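Putative transcriptional regulator MarR (Geobacillus stearothermophilus, PDB 2RDP) probably binds DNA as a dimeric winged-helix protein of the MarR family and so regulates transcription. Local coordinates at residues R141-H144 / Q145-K149; E132-V135 / F136-L140; E10-V13 / A14-K18; Y67-C70 / S71-T74. All coordinates share one frame; numbering follows the deposited sequence.

Contact 1. Residues R141-H144 / Q145-K149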
loop_
_atom_site.group_PDB
_atom_site.type_symbol
_atom_site.label_atom_id
_atom_site.label_comp_id
_atom_site.label_asym_id
_atom_site.label_seq_id
_atom_site.Cartn_x
_atom_site.Cartn_y
_atom_site.Cartn_z
ATOM N N ARG A 141 -6.160 -6.372 -14.129
ATOM C CA ARG A 141 -5.999 -5.496 -15.247
ATOM C C ARG A 141 -7.225 -4.549 -15.362
ATOM O O ARG A 141 -7.039 -3.355 -15.534
ATOM C CB ARG A 141 -5.790 -6.334 -16.508
ATOM C CG ARG A 141 -4.880 -5.735 -17.523
ATOM C CD ARG A 141 -4.509 -6.750 -18.647
ATOM N NE ARG A 141 -3.331 -7.577 -18.343
ATOM C CZ ARG A 141 -2.087 -7.108 -18.205
ATOM N NH1 ARG A 141 -1.835 -5.800 -18.284
ATOM N NH2 ARG A 141 -1.086 -7.936 -17.953
ATOM N N LYS A 142 -8.458 -5.077 -15.270
ATOM C CA LYS A 142 -9.678 -4.273 -15.231
ATOM C C LYS A 142 -9.724 -3.348 -13.996
ATOM O O LYS A 142 -10.040 -2.167 -14.129
ATOM C CB LYS A 142 -10.903 -5.166 -15.245
ATOM C CG LYS A 142 -12.117 -4.485 -15.828
ATOM C CD LYS A 142 -13.372 -5.328 -15.607
ATOM C CE LYS A 142 -14.687 -4.537 -15.840
ATOM N NZ LYS A 142 -14.853 -4.018 -17.219
ATOM N N LEU A 143 -9.380 -3.862 -12.809
ATOM C CA LEU A 143 -9.347 -3.009 -11.641
ATOM C C LEU A 143 -8.410 -1.815 -11.874
ATOM O O LEU A 143 -8.813 -0.666 -11.690
ATOM C CB LEU A 143 -8.939 -3.769 -10.373
ATOM C CG LEU A 143 -8.830 -2.869 -9.132
ATOM C CD1 LEU A 143 -10.194 -2.252 -8.804
ATOM C CD2 LEU A 143 -8.315 -3.593 -7.916
ATOM N N HIS A 144 -7.163 -2.105 -12.268
ATOM C CA HIS A 144 -6.155 -1.080 -12.472
ATOM C C HIS A 144 -6.592 -0.045 -13.508
ATOM O O HIS A 144 -6.413 1.159 -13.323
ATOM C CB HIS A 144 -4.790 -1.661 -12.851
ATOM C CG HIS A 144 -3.774 -0.607 -13.133
ATOM N ND1 HIS A 144 -3.365 -0.292 -14.418
ATOM C CD2 HIS A 144 -3.157 0.276 -12.307
ATOM C CE1 HIS A 144 -2.499 0.709 -14.362
ATOM N NE2 HIS A 144 -2.357 1.073 -13.097
ATOM N N GLN A 145 -7.156 -0.515 -14.591
ATOM C CA GLN A 145 -7.636 0.367 -15.623
ATOM C C GLN A 145 -8.805 1.274 -15.159
ATOM O O GLN A 145 -8.825 2.463 -15.459
ATOM C CB GLN A 145 -7.969 -0.471 -16.838
ATOM C CG GLN A 145 -8.942 0.128 -17.811
ATOM C CD GLN A 145 -9.686 -0.969 -18.574
ATOM O OE1 GLN A 145 -10.931 -0.970 -18.656
ATOM N NE2 GLN A 145 -8.922 -1.947 -19.097
ATOM N N GLU A 146 -9.757 0.746 -14.405
ATOM C CA GLU A 146 -10.842 1.579 -13.888
ATOM C C GLU A 146 -10.402 2.571 -12.808
ATOM O O GLU A 146 -11.019 3.608 -12.634
ATOM C CB GLU A 146 -11.996 0.723 -13.371
ATOM C CG GLU A 146 -12.635 -0.119 -14.429
ATOM C CD GLU A 146 -13.122 0.690 -15.642
ATOM O OE1 GLU A 146 -13.854 1.695 -15.471
ATOM O OE2 GLU A 146 -12.762 0.317 -16.781
HETATM N N MSE A 147 -9.342 2.241 -12.082
HETATM C CA MSE A 147 -8.817 3.066 -10.998
HETATM C C MSE A 147 -7.982 4.218 -11.499
HETATM O O MSE A 147 -7.756 5.179 -10.768
HETATM C CB MSE A 147 -7.869 2.257 -10.158
HETATM C CG MSE A 147 -8.500 1.375 -9.163
HETATM SE SE MSE A 147 -6.972 0.414 -8.386
HETATM C CE MSE A 147 -7.111 1.189 -6.593
ATOM N N THR A 148 -7.459 4.082 -12.715
ATOM C CA THR A 148 -6.584 5.098 -13.305
ATOM C C THR A 148 -7.330 5.819 -14.431
ATOM O O THR A 148 -6.727 6.390 -15.350
ATOM C CB THR A 148 -5.236 4.513 -13.780
ATOM O OG1 THR A 148 -5.473 3.604 -14.850
ATOM C CG2 THR A 148 -4.517 3.799 -12.660
ATOM N N LYS A 149 -8.657 5.785 -14.322
ATOM C CA LYS A 149 -9.600 6.582 -15.126
ATOM C C LYS A 149 -10.144 5.787 -16.310
ATOM O O LYS A 149 -11.313 5.404 -16.308
ATOM C CB LYS A 149 -9.003 7.955 -15.513
ATOM C CG LYS A 149 -9.378 8.496 -16.879
ATOM C CD LYS A 149 -9.262 10.025 -16.902
ATOM C CE LYS A 149 -10.473 10.638 -17.606
ATOM N NZ LYS A 149 -11.775 10.146 -17.021
#
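His144 and Thr148 meet one turn apart, where helix 130-147 runs out. Their side chains cross obliquely. The methyl CG2 of Thr148 comes to 3.5 Å from NE2 of the imidazole, and OG1 of Thr148 lies over one ring face, nearer its edge atoms than its middle. CG of His144 stands beside the carbonyl carbon (chi1 177°), which carries the imidazole toward Thr148.

The hydroxyl of Thr148 has turned back to the chain. OG1 donates to His144 O at 3.0 Å, tilted 27° from the carbonyl plane. The backbone N of Thr148 reaches the same oxygen in a weak bond of 3.2 Å, so one residue grips it twice. Thr148 is also the first residue to leave the helical backbone angles.

Beside this polar end lies an apolar pair. The selenium SE of selenomethionine Met147 packs 3.8 Å from CG of Leu143. Both are buried against the second subunit, Leu143 on its Phe136 and Met147 on its Leu27. Met147 O accepts hydrogen bonds from Asn26 and Arg30 of the second subunit. Lys142 NZ and Glu146 OE2 stay 4.8 Å apart, and Lys142 makes a cation-pi contact with Phe128 of the second subunit.

With an alanine at His144, the methyl of Thr148 would probably lose its aromatic neighbour, and a gap would open beside Ile23 of the second subunit.

The chemistry is that of a helix end: a side-chain hydroxyl takes up a last-turn carbonyl, next to a buried apolar pair.

Contact 2. Residues E132-V135 / F136-L140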
loop_
_atom_site.group_PDB
_atom_site.type_symbol
_atom_site.label_atom_id
_atom_site.label_comp_id
_atom_site.label_asym_id
_atom_site.label_seq_id
_atom_site.Cartn_x
_atom_site.Cartn_y
_atom_site.Cartn_z
ATOM N N GLU A 132 -7.123 -20.057 -12.774
ATOM C CA GLU A 132 -7.313 -18.987 -11.787
ATOM C C GLU A 132 -6.309 -17.853 -11.958
ATOM O O GLU A 132 -6.625 -16.702 -11.659
ATOM C CB GLU A 132 -7.262 -19.501 -10.344
ATOM C CG GLU A 132 -8.197 -20.649 -10.101
ATOM C CD GLU A 132 -8.100 -21.215 -8.706
ATOM O OE1 GLU A 132 -7.049 -21.747 -8.292
ATOM O OE2 GLU A 132 -9.120 -21.144 -8.012
ATOM N N ILE A 133 -5.108 -18.174 -12.434
ATOM C CA ILE A 133 -4.083 -17.142 -12.655
ATOM C C ILE A 133 -4.486 -16.202 -13.791
ATOM O O ILE A 133 -4.345 -14.998 -13.706
ATOM C CB ILE A 133 -2.661 -17.758 -12.845
ATOM C CG1 ILE A 133 -1.979 -17.833 -11.478
ATOM C CG2 ILE A 133 -1.776 -16.885 -13.803
ATOM C CD1 ILE A 133 -1.078 -19.065 -11.330
ATOM N N VAL A 134 -5.002 -16.788 -14.848
ATOM C CA VAL A 134 -5.384 -16.054 -16.021
ATOM C C VAL A 134 -6.608 -15.121 -15.744
ATOM O O VAL A 134 -6.635 -13.949 -16.169
ATOM C CB VAL A 134 -5.536 -17.085 -17.187
ATOM C CG1 VAL A 134 -6.567 -16.698 -18.205
ATOM C CG2 VAL A 134 -4.200 -17.296 -17.843
ATOM N N VAL A 135 -7.599 -15.643 -15.007
ATOM C CA VAL A 135 -8.774 -14.880 -14.550
ATOM C C VAL A 135 -8.362 -13.760 -13.596
ATOM O O VAL A 135 -8.773 -12.586 -13.747
ATOM C CB VAL A 135 -9.821 -15.830 -13.901
ATOM C CG1 VAL A 135 -10.856 -15.073 -13.118
ATOM C CG2 VAL A 135 -10.471 -16.704 -14.998
ATOM N N PHE A 136 -7.550 -14.139 -12.615
ATOM C CA PHE A 136 -7.008 -13.223 -11.659
ATOM C C PHE A 136 -6.312 -12.019 -12.348
ATOM O O PHE A 136 -6.609 -10.868 -12.048
ATOM C CB PHE A 136 -6.073 -14.005 -10.747
ATOM C CG PHE A 136 -5.453 -13.197 -9.671
ATOM C CD1 PHE A 136 -6.226 -12.663 -8.656
ATOM C CD2 PHE A 136 -4.060 -12.966 -9.677
ATOM C CE1 PHE A 136 -5.657 -11.910 -7.637
ATOM C CE2 PHE A 136 -3.456 -12.190 -8.658
ATOM C CZ PHE A 136 -4.266 -11.675 -7.639
ATOM N N GLU A 137 -5.430 -12.282 -13.302
ATOM C CA GLU A 137 -4.778 -11.227 -14.044
ATOM C C GLU A 137 -5.767 -10.338 -14.795
ATOM O O GLU A 137 -5.631 -9.117 -14.840
ATOM C CB GLU A 137 -3.788 -11.832 -15.053
ATOM C CG GLU A 137 -2.982 -10.779 -15.838
ATOM C CD GLU A 137 -2.306 -11.365 -17.048
ATOM O OE1 GLU A 137 -1.827 -10.580 -17.881
ATOM O OE2 GLU A 137 -2.303 -12.612 -17.197
ATOM N N ARG A 138 -6.712 -10.971 -15.448
ATOM C CA ARG A 138 -7.797 -10.267 -16.077
ATOM C C ARG A 138 -8.530 -9.295 -15.120
ATOM O O ARG A 138 -8.748 -8.141 -15.488
ATOM C CB ARG A 138 -8.761 -11.282 -16.670
ATOM C CG ARG A 138 -9.250 -10.875 -18.027
ATOM C CD ARG A 138 -10.207 -11.925 -18.571
ATOM N NE ARG A 138 -9.519 -13.030 -19.235
ATOM C CZ ARG A 138 -9.838 -14.315 -19.093
ATOM N NH1 ARG A 138 -10.825 -14.677 -18.253
ATOM N NH2 ARG A 138 -9.152 -15.234 -19.783
ATOM N N CYS A 139 -8.863 -9.757 -13.906
ATOM C CA CYS A 139 -9.492 -8.916 -12.852
ATOM C C CYS A 139 -8.658 -7.729 -12.419
ATOM O O CYS A 139 -9.148 -6.619 -12.322
ATOM C CB CYS A 139 -9.800 -9.747 -11.575
ATOM S SG CYS A 139 -11.117 -10.968 -11.825
ATOM N N LEU A 140 -7.399 -7.986 -12.105
ATOM C CA LEU A 140 -6.450 -6.932 -11.778
ATOM C C LEU A 140 -6.245 -5.903 -12.899
ATOM O O LEU A 140 -6.133 -4.717 -12.636
ATOM C CB LEU A 140 -5.114 -7.561 -11.456
ATOM C CG LEU A 140 -5.183 -8.408 -10.200
ATOM C CD1 LEU A 140 -3.785 -8.900 -9.999
ATOM C CD2 LEU A 140 -5.745 -7.620 -8.913
HETATM O O HOH W 1 -5.348 -12.887 -18.277
#
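Val135 and Cys139 carry the tight side of this helical turn. The backbone N of Cys139 donates to Val135 O at 2.8 Å, nearly along the C=O axis. SG of Cys139 lies 3.4 Å from that oxygen and 4.3 Å from CG1 of Val135. The sulfur is in a disulfide with a beta-mercaptoethanol, probably from the crystallisation liquor. Phe136 and Leu140 extend the buried face. CG of Phe136 lies beside the carbonyl carbon (chi1 -178°), which carries the ring toward the next turn. There CD1 of Leu140 sits 3.5 Å above one ring face, displaced from its centre.

The opposite character appears at Val134 and Arg138, both exposed. The guanidinium folds back over the helix, bent at chi3 (-85°). Val134 O then lies over the centre of one of its faces, too far for a bond. NH2 of Arg138 touches CG1 of Val134 at 3.4 Å, and NH1 rests more loosely on CG2 of Val135. Solvent enters here. A water donates to Val134 O at 2.7 Å, and weakly to OE2 of Glu137 at 3.2 Å. The other carboxylate oxygen, OE1, is held by a salt bridge to Arg141.

Helix 130-147 lies in the dimer interface. Val135 packs on Val135 of the second subunit, and Phe136 and Cys139 on its Cys139 and Phe136, so the helix meets its own copy. Glu137 touches Leu16 on helix 10-35 of the second subunit. Within the chain, Phe136 meets the ring of Phe128 in the loop after helix 104-124.

Contact 3. Residues E10-V13 / A14-K18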
loop_
_atom_site.group_PDB
_atom_site.type_symbol
_atom_site.label_atom_id
_atom_site.label_comp_id
_atom_site.label_asym_id
_atom_site.label_seq_id
_atom_site.Cartn_x
_atom_site.Cartn_y
_atom_site.Cartn_z
ATOM N N GLU A 10 -24.023 -3.232 -0.957
ATOM C CA GLU A 10 -23.121 -2.725 0.093
ATOM C C GLU A 10 -22.391 -3.791 0.924
ATOM O O GLU A 10 -21.252 -3.578 1.293
ATOM C CB GLU A 10 -23.777 -1.657 0.978
ATOM C CG GLU A 10 -24.911 -2.112 1.817
ATOM C CD GLU A 10 -25.800 -0.941 2.224
ATOM O OE1 GLU A 10 -25.231 0.163 2.452
ATOM O OE2 GLU A 10 -27.045 -1.121 2.298
ATOM N N ARG A 11 -23.020 -4.940 1.172
ATOM C CA ARG A 11 -22.337 -6.044 1.828
ATOM C C ARG A 11 -21.108 -6.469 1.024
ATOM O O ARG A 11 -20.020 -6.611 1.583
ATOM C CB ARG A 11 -23.295 -7.211 2.099
ATOM C CG ARG A 11 -24.513 -6.751 2.937
ATOM C CD ARG A 11 -25.472 -7.870 3.388
ATOM N NE ARG A 11 -24.749 -8.962 4.046
ATOM C CZ ARG A 11 -25.314 -10.051 4.571
ATOM N NH1 ARG A 11 -26.630 -10.235 4.538
ATOM N NH2 ARG A 11 -24.548 -10.972 5.139
ATOM N N THR A 12 -21.261 -6.607 -0.292
ATOM C CA THR A 12 -20.156 -7.004 -1.161
ATOM C C THR A 12 -19.097 -5.923 -1.261
ATOM O O THR A 12 -17.914 -6.225 -1.203
ATOM C CB THR A 12 -20.653 -7.405 -2.587
ATOM O OG1 THR A 12 -21.493 -8.557 -2.491
ATOM C CG2 THR A 12 -19.481 -7.730 -3.535
ATOM N N VAL A 13 -19.508 -4.678 -1.451
ATOM C CA VAL A 13 -18.543 -3.583 -1.584
ATOM C C VAL A 13 -17.725 -3.468 -0.285
ATOM O O VAL A 13 -16.540 -3.271 -0.329
ATOM C CB VAL A 13 -19.267 -2.232 -1.870
ATOM C CG1 VAL A 13 -18.331 -1.049 -1.674
ATOM C CG2 VAL A 13 -19.877 -2.227 -3.276
ATOM N N ALA A 14 -18.397 -3.585 0.862
ATOM C CA ALA A 14 -17.750 -3.616 2.173
ATOM C C ALA A 14 -16.727 -4.747 2.272
ATOM O O ALA A 14 -15.631 -4.505 2.752
ATOM C CB ALA A 14 -18.794 -3.696 3.314
ATOM N N GLU A 15 -17.058 -5.952 1.796
ATOM C CA GLU A 15 -16.087 -7.059 1.746
ATOM C C GLU A 15 -14.900 -6.733 0.901
ATOM O O GLU A 15 -13.785 -6.978 1.300
ATOM C CB GLU A 15 -16.685 -8.341 1.184
ATOM C CG GLU A 15 -17.750 -8.886 2.064
ATOM C CD GLU A 15 -17.225 -9.110 3.471
ATOM O OE1 GLU A 15 -16.036 -9.556 3.604
ATOM O OE2 GLU A 15 -17.991 -8.810 4.424
ATOM N N LEU A 16 -15.156 -6.202 -0.284
ATOM C CA LEU A 16 -14.113 -5.891 -1.220
ATOM C C LEU A 16 -13.211 -4.783 -0.728
ATOM O O LEU A 16 -11.997 -4.844 -0.939
ATOM C CB LEU A 16 -14.719 -5.558 -2.580
ATOM C CG LEU A 16 -15.327 -6.750 -3.333
ATOM C CD1 LEU A 16 -16.126 -6.287 -4.541
ATOM C CD2 LEU A 16 -14.261 -7.739 -3.739
ATOM N N GLU A 17 -13.789 -3.754 -0.109
ATOM C CA GLU A 17 -12.971 -2.700 0.468
ATOM C C GLU A 17 -11.990 -3.259 1.529
ATOM O O GLU A 17 -10.822 -2.937 1.509
ATOM C CB GLU A 17 -13.843 -1.587 1.050
ATOM C CG GLU A 17 -13.055 -0.358 1.485
ATOM C CD GLU A 17 -12.438 -0.475 2.922
ATOM O OE1 GLU A 17 -13.008 -1.212 3.780
ATOM O OE2 GLU A 17 -11.378 0.157 3.198
ATOM N N LYS A 18 -12.504 -4.086 2.444
ATOM C CA LYS A 18 -11.690 -4.686 3.495
ATOM C C LYS A 18 -10.573 -5.558 2.901
ATOM O O LYS A 18 -9.392 -5.356 3.271
ATOM C CB LYS A 18 -12.559 -5.450 4.498
ATOM C CG LYS A 18 -11.857 -5.794 5.806
ATOM C CD LYS A 18 -12.862 -5.953 6.935
ATOM C CE LYS A 18 -12.241 -6.535 8.200
ATOM N NZ LYS A 18 -12.142 -8.027 8.106
HETATM O O HOH W 2 -20.403 -7.709 4.140
#
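Thr12 and Leu16 are brought together by their first torsions. In Thr12, chi1 of -64° sets OG1 beside the backbone N and sends the methyl CG2 toward the next turn. In Leu16, chi1 of -71° keeps CG beside its backbone N and lays the side chain back along the helix. The two side chains run alongside each other in one direction, with CG2 of Thr12 3.8 Å from CD1 of Leu16. CG of Leu16 also rests 3.4 Å from Thr12 O.

The chain of Glu15 curls back toward Arg11. Its CG comes to 3.2 Å from Arg11 O. A water closes the remaining distance: it donates to Arg11 O at 2.8 Å and to OE2 of Glu15 at 2.7 Å. A backbone carbonyl on the exposed side thus gains a second donor besides Glu15 N. OE1 of Glu15 makes a long, weak ion pair with Arg141 of the second subunit.

This is the first two and a half turns of helix 10-35. In MarR proteins the N-terminal helix joins the C-terminal one in the dimer interface, and the same holds here. Thr12 packs on Ile133 of the second subunit.

Ala14 brings little bulk; its CB sits 3.2 Å from Glu10 O. Glu17 N donates to Val13 O at 2.8 Å. The carboxylate of Glu17 is buried, but its charge is met twice, by Arg21 of the same chain and by Arg117 of the second subunit.

Contact 4. Residues Y67-C70 / S71-T74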
loop_
_atom_site.group_PDB
_atom_site.type_symbol
_atom_site.label_atom_id
_atom_site.label_comp_id
_atom_site.label_asym_id
_atom_site.label_seq_id
_atom_site.Cartn_x
_atom_site.Cartn_y
_atom_site.Cartn_z
ATOM N N TYR A 67 3.141 11.648 -5.738
ATOM C CA TYR A 67 2.180 12.420 -4.959
ATOM C C TYR A 67 2.834 13.134 -3.768
ATOM O O TYR A 67 2.222 13.242 -2.712
ATOM C CB TYR A 67 0.994 11.549 -4.509
ATOM C CG TYR A 67 0.215 11.004 -5.694
ATOM C CD1 TYR A 67 -0.599 11.861 -6.461
ATOM C CD2 TYR A 67 0.293 9.656 -6.057
ATOM C CE1 TYR A 67 -1.295 11.382 -7.561
ATOM C CE2 TYR A 67 -0.398 9.173 -7.155
ATOM C CZ TYR A 67 -1.180 10.038 -7.897
ATOM O OH TYR A 67 -1.891 9.592 -8.990
ATOM N N LEU A 68 4.067 13.621 -3.973
ATOM C CA LEU A 68 4.825 14.351 -2.953
ATOM C C LEU A 68 4.907 15.819 -3.307
ATOM O O LEU A 68 4.786 16.140 -4.485
ATOM C CB LEU A 68 6.245 13.778 -2.824
ATOM C CG LEU A 68 6.298 12.307 -2.410
ATOM C CD1 LEU A 68 7.737 11.838 -2.478
ATOM C CD2 LEU A 68 5.684 12.106 -0.980
ATOM N N ALA A 69 5.113 16.698 -2.310
ATOM C CA ALA A 69 5.585 18.063 -2.580
ATOM C C ALA A 69 6.985 18.052 -3.190
ATOM O O ALA A 69 7.756 17.118 -3.018
ATOM C CB ALA A 69 5.541 18.956 -1.326
ATOM N N CYS A 70 7.276 19.088 -3.945
ATOM C CA CYS A 70 8.586 19.321 -4.534
ATOM C C CYS A 70 9.766 19.329 -3.550
ATOM O O CYS A 70 10.795 18.780 -3.860
ATOM C CB CYS A 70 8.526 20.626 -5.310
ATOM S SG CYS A 70 7.717 20.305 -6.872
ATOM N N SER A 71 9.590 19.939 -2.369
ATOM C CA SER A 71 10.626 19.979 -1.338
ATOM C C SER A 71 11.030 18.571 -0.907
ATOM O O SER A 71 12.211 18.247 -0.852
ATOM C CB SER A 71 10.151 20.805 -0.121
ATOM O OG SER A 71 9.056 20.150 0.524
ATOM N N THR A 72 10.035 17.747 -0.612
ATOM C CA THR A 72 10.215 16.316 -0.259
ATOM C C THR A 72 10.921 15.538 -1.349
ATOM O O THR A 72 11.836 14.744 -1.062
ATOM C CB THR A 72 8.852 15.640 0.019
ATOM O OG1 THR A 72 8.065 16.507 0.846
ATOM C CG2 THR A 72 9.015 14.278 0.726
ATOM N N THR A 73 10.508 15.736 -2.600
ATOM C CA THR A 73 11.093 14.986 -3.682
ATOM C C THR A 73 12.548 15.392 -3.935
ATOM O O THR A 73 13.348 14.577 -4.320
ATOM C CB THR A 73 10.280 15.132 -4.959
ATOM O OG1 THR A 73 8.908 14.893 -4.648
ATOM C CG2 THR A 73 10.766 14.137 -6.018
ATOM N N THR A 74 12.874 16.653 -3.696
ATOM C CA THR A 74 14.219 17.184 -3.900
ATOM C C THR A 74 15.182 16.612 -2.868
ATOM O O THR A 74 16.282 16.276 -3.216
ATOM C CB THR A 74 14.193 18.755 -3.853
ATOM O OG1 THR A 74 13.311 19.247 -4.872
ATOM C CG2 THR A 74 15.594 19.380 -4.003
HETATM O O HOH W 3 5.438 15.825 0.495
#
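The chain passes from an extended form at Leu68 and Ala69 (psi 156° and 153°) into helix at Cys70, with Ala69 at the N-cap position and Thr73 bonded back to it. This is the turn between helix 59-66 and helix 70-82 of the winged-helix domain. By comparison with other MarR proteins, helix 70-82 is probably the recognition helix of the helix-turn-helix.

Thr73 grips Ala69 O twice. Its backbone N donates in the carbonyl plane at 3.1 Å. Its OG1, set beside its own backbone N, donates at 3.0 Å from 40° out of that plane. OG1 also touches CB of Leu68 at 3.4 Å. The rest of the side chain is buried against Val59 and Ser63 of helix 59-66. A valine in place of Thr73 has no hydroxyl, and Ala69 O would probably be held by the backbone N of that residue alone, loosening the link between the turn and the helix.

Ala69 has no side-chain acceptor to offer as a cap. Its own N-H donates to a water at 3.0 Å. The same water is hydrogen-bonded to OG1 of Thr72, so it bridges Ala69 N and Thr72 OG1.

One residue on, Thr74 repeats the grip on Cys70 O. Its OG1 lies at 2.8 Å and its backbone N at 3.0 Å from that oxygen, and the two come from opposite faces of the carbonyl plane.

Overall arrangement
Contacts 1 and 2 follow each other on helix 130-147, with centres 13 Å apart. Contact 3 lies on helix 10-35, about 18 Å from contact 1 and 20 Å from contact 2 between centres, and touches neither within the chain. Across the dimer, contact 3 of one chain packs on contact 2 of the other, and makes a weak ion pair with contact 1. All three belong to the dimer interface. Contact 4 stands apart in the probable DNA-binding part, its centre about 26 Å from contact 1 and 35 Å from contact 2. The sodium site at Leu35, Tyr38 and Ile40 shares no residue with any of the four contacts.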